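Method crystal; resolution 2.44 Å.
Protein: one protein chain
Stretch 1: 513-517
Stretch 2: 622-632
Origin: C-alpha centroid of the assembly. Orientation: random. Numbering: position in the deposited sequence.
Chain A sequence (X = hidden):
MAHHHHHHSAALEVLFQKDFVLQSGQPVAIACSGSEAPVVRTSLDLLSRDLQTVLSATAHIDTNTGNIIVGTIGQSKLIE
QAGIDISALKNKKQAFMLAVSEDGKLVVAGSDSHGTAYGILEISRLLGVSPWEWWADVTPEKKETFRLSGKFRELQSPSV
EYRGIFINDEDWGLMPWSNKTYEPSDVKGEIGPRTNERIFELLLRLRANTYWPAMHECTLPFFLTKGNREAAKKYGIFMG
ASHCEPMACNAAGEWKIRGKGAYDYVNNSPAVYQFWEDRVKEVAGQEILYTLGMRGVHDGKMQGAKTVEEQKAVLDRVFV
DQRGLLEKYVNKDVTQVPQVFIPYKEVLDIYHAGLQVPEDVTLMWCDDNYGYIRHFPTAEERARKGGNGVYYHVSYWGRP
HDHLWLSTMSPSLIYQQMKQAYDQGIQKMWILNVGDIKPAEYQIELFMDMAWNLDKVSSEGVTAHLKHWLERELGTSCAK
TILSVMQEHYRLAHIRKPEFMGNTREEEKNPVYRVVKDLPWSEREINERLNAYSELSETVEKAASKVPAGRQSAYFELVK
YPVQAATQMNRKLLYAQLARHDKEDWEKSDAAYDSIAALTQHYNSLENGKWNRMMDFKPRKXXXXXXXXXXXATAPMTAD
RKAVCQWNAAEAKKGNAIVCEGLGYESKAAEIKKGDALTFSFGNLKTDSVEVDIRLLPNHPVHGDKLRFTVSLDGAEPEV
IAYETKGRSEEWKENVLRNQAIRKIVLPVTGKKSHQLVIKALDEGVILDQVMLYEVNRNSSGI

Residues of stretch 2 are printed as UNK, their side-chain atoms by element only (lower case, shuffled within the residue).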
# COMPACT_ATOMS: atom_id res chain seq x y z
N TYR A 513 -25.38 -1.46 13.93
CA TYR A 513 -24.18 -1.90 13.24
C TYR A 513 -22.96 -1.62 14.09
O TYR A 513 -21.86 -1.95 13.70
CB TYR A 513 -23.99 -1.15 11.92
CG TYR A 513 -24.98 -1.45 10.85
CD1 TYR A 513 -24.75 -2.48 9.93
CD2 TYR A 513 -26.13 -0.67 10.70
CE1 TYR A 513 -25.64 -2.74 8.91
CE2 TYR A 513 -27.04 -0.91 9.68
CZ TYR A 513 -26.81 -1.95 8.79
OH TYR A 513 -27.71 -2.22 7.77
N ARG A 514 -23.13 -0.97 15.23
CA ARG A 514 -22.01 -0.67 16.11
C ARG A 514 -21.96 -1.67 17.26
O ARG A 514 -21.01 -1.65 18.06
CB ARG A 514 -22.11 0.77 16.59
CG ARG A 514 -22.09 1.84 15.48
CD ARG A 514 -22.31 3.26 16.00
NE ARG A 514 -21.53 3.56 17.21
CZ ARG A 514 -20.23 3.86 17.21
NH1 ARG A 514 -19.56 3.93 16.07
NH2 ARG A 514 -19.61 4.09 18.37
N VAL A 515 -22.97 -2.54 17.34
CA VAL A 515 -23.06 -3.62 18.32
C VAL A 515 -22.25 -4.80 17.77
O VAL A 515 -22.54 -5.30 16.67
CB VAL A 515 -24.55 -4.07 18.56
CG1 VAL A 515 -24.65 -5.29 19.49
CG2 VAL A 515 -25.39 -2.92 19.11
N VAL A 516 -21.24 -5.23 18.53
CA VAL A 516 -20.52 -6.47 18.28
C VAL A 516 -21.47 -7.71 18.26
O VAL A 516 -22.37 -7.85 19.11
CB VAL A 516 -19.34 -6.61 19.26
CG1 VAL A 516 -18.83 -8.04 19.31
CG2 VAL A 516 -18.20 -5.68 18.86
N LYS A 517 -21.28 -8.59 17.27
CA LYS A 517 -22.23 -9.67 16.99
C LYS A 517 -21.56 -10.83 16.24
O LYS A 517 -20.54 -10.64 15.59
CB LYS A 517 -23.43 -9.14 16.19
CG LYS A 517 -23.07 -8.59 14.81
CD LYS A 517 -23.76 -7.26 14.52
CE LYS A 517 -24.97 -7.51 13.67
NZ LYS A 517 -24.54 -8.17 12.40
N UNK A 622 -13.24 2.88 18.04
CA UNK A 622 -14.31 2.08 17.45
C UNK A 622 -14.71 1.00 18.42
O UNK A 622 -13.84 0.48 19.14
c UNK A 622 -13.94 1.50 16.08
c UNK A 622 -13.75 1.89 13.61
c UNK A 622 -14.48 3.81 15.04
c UNK A 622 -13.62 2.53 14.98
N UNK A 623 -16.02 0.67 18.48
CA UNK A 623 -16.53 -0.29 19.47
C UNK A 623 -15.76 -1.63 19.46
O UNK A 623 -15.39 -2.15 20.54
c UNK A 623 -18.35 0.75 18.35
c UNK A 623 -18.00 -0.50 19.05
c UNK A 623 -17.11 1.15 17.60
N UNK A 624 -15.48 -2.13 18.24
CA UNK A 624 -14.72 -3.37 18.07
C UNK A 624 -13.43 -3.45 18.95
O UNK A 624 -13.07 -4.57 19.33
c UNK A 624 -14.08 -5.12 16.32
c UNK A 624 -14.45 -3.66 16.56
c UNK A 624 -13.37 -2.77 15.99
N UNK A 625 -12.78 -2.31 19.27
CA UNK A 625 -11.52 -2.34 20.03
C UNK A 625 -11.69 -2.38 21.55
O UNK A 625 -10.70 -2.46 22.29
c UNK A 625 -9.24 -1.88 16.16
c UNK A 625 -9.76 -0.82 15.44
c UNK A 625 -10.59 -1.15 19.66
c UNK A 625 -10.56 0.12 16.08
c UNK A 625 -9.50 -1.98 17.52
c UNK A 625 -10.30 -1.03 18.19
c UNK A 625 -10.82 0.01 17.46
N UNK A 626 -12.92 -2.28 22.03
CA UNK A 626 -13.20 -2.27 23.47
C UNK A 626 -13.20 -3.69 24.07
O UNK A 626 -13.22 -4.67 23.32
c UNK A 626 -14.59 -1.66 23.71
c UNK A 626 -14.64 -0.18 23.42
n UNK A 626 -13.52 0.53 23.61
o UNK A 626 -15.69 0.33 23.02
N UNK A 627 -13.23 -3.81 25.41
CA UNK A 627 -13.62 -5.12 25.98
C UNK A 627 -15.02 -5.34 25.49
O UNK A 627 -15.77 -4.39 25.29
n UNK A 627 -11.12 -4.96 30.26
n UNK A 627 -9.18 -4.03 31.02
n UNK A 627 -10.83 -2.64 30.21
c UNK A 627 -10.39 -3.87 30.50
c UNK A 627 -12.45 -4.98 29.65
c UNK A 627 -12.31 -5.26 28.15
c UNK A 627 -13.64 -5.17 27.48
N UNK A 628 -15.37 -6.61 25.30
CA UNK A 628 -16.67 -6.95 24.76
C UNK A 628 -17.79 -6.88 25.83
O UNK A 628 -17.67 -7.47 26.93
c UNK A 628 -16.63 -8.33 24.07
c UNK A 628 -15.67 -8.29 22.90
c UNK A 628 -18.00 -8.71 23.56
N UNK A 629 -18.87 -6.19 25.48
CA UNK A 629 -20.12 -6.20 26.26
C UNK A 629 -20.67 -7.63 26.45
O UNK A 629 -20.99 -8.33 25.48
c UNK A 629 -22.34 -4.85 26.43
o UNK A 629 -23.52 -4.35 24.37
c UNK A 629 -21.16 -5.29 25.58
o UNK A 629 -24.31 -3.49 26.25
c UNK A 629 -23.46 -4.18 25.63
N UNK A 630 -20.76 -8.05 27.70
CA UNK A 630 -21.33 -9.35 28.08
C UNK A 630 -22.87 -9.37 27.98
O UNK A 630 -23.56 -8.50 28.55
c UNK A 630 -18.99 -10.49 30.92
c UNK A 630 -19.36 -9.70 29.67
c UNK A 630 -20.87 -9.71 29.48
n UNK A 630 -15.68 -10.90 32.41
n UNK A 630 -17.57 -10.39 31.23
c UNK A 630 -16.98 -11.06 32.22
n UNK A 630 -17.67 -11.91 33.00
N UNK A 631 -23.39 -10.35 27.26
CA UNK A 631 -24.82 -10.50 27.00
C UNK A 631 -25.01 -11.90 26.46
O UNK A 631 -24.08 -12.45 25.90
n UNK A 631 -25.33 -8.09 21.41
c UNK A 631 -25.13 -9.27 23.57
c UNK A 631 -25.35 -9.36 26.08
c UNK A 631 -25.91 -9.17 22.27
c UNK A 631 -26.00 -9.71 24.74
N UNK A 632 -26.18 -12.47 26.67
CA UNK A 632 -26.47 -13.83 26.22
C UNK A 632 -27.12 -13.78 24.86
O UNK A 632 -27.98 -12.95 24.61
c UNK A 632 -27.36 -14.59 27.23

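Position 622 carries four carbons, forked at the second, and its side chain makes no contact with stretch 1; the fork one carbon beyond CB makes it Leu-622. At position 623 three carbons close a ring onto the backbone nitrogen, which defines Pro-623. Its CB lies 3.4 Å from Arg-514 O, and its CG, at 3.6 Å from Arg-514 NH2, sits over one face of the guanidinium. The arginine's CA-to-CB bond points sideways, but the chain, bent at chi3 (p, 45°), brings its charged end to the ring.

Position 624 has one carbon carrying two more, the beta-branched pattern of Val-624. Its CA-to-CB bond points sideways, and the nearest approach here is made by the backbone, with Val-624 CA 4.3 Å from Val-516 CG2. Position 625 bears one carbon and then a six-carbon ring without a hydroxyl oxygen, hence Phe-625; it is out of reach of stretch 1. Its backbone N donates to Leu-622 O at 3.0 Å, within the short 3-10 turn.

At position 626 two carbons end in one oxygen and one nitrogen, a short amide: Asn-626. Its backbone N bonds to Pro-623 O at 2.9 Å, a second hydrogen bond within the turn. Position 627 shows three carbons, a nitrogen, and a carbon carrying two more nitrogens, the guanidinium of Arg-627, which is remote from stretch 1 and bonded elsewhere in the structure.

Position 628 again has one carbon carrying two, so it is Val-628; its CG1 meets Val-516 CG1 at 4.4 Å, a loose apolar contact. Three carbons, the last bearing two oxygens, identify position 629 as Glu-629, whose CA-to-CB bond points toward stretch 1 although the side chain makes no contact. Position 630 has three carbons, a nitrogen, and a carbon with two more nitrogens, and is Arg-630, out of reach.

Position 631 holds four carbons in a row ending in nitrogen, which is Lys-631. Its NZ approaches Val-515 CG1 at 3.5 Å and Val-516 O at 3.8 Å, with no hydrogen bond to either. The single side-chain carbon at position 632 gives Ala-632, beyond contact.

The contact is small, burying 323 Å² in all, and no hydrogen bond crosses it. Packing therefore does the work: Pro-623 fits against the Arg-514 carbonyl and guanidinium, while Val-516, pointing toward stretch 2, reaches both the Val-624 backbone and Val-628. Lys-631 adds an exposed contribution, its NZ reaching Val-515 and the Val-516 carbonyl.

Stretch 2 (622-632) LPVFNRVERKA
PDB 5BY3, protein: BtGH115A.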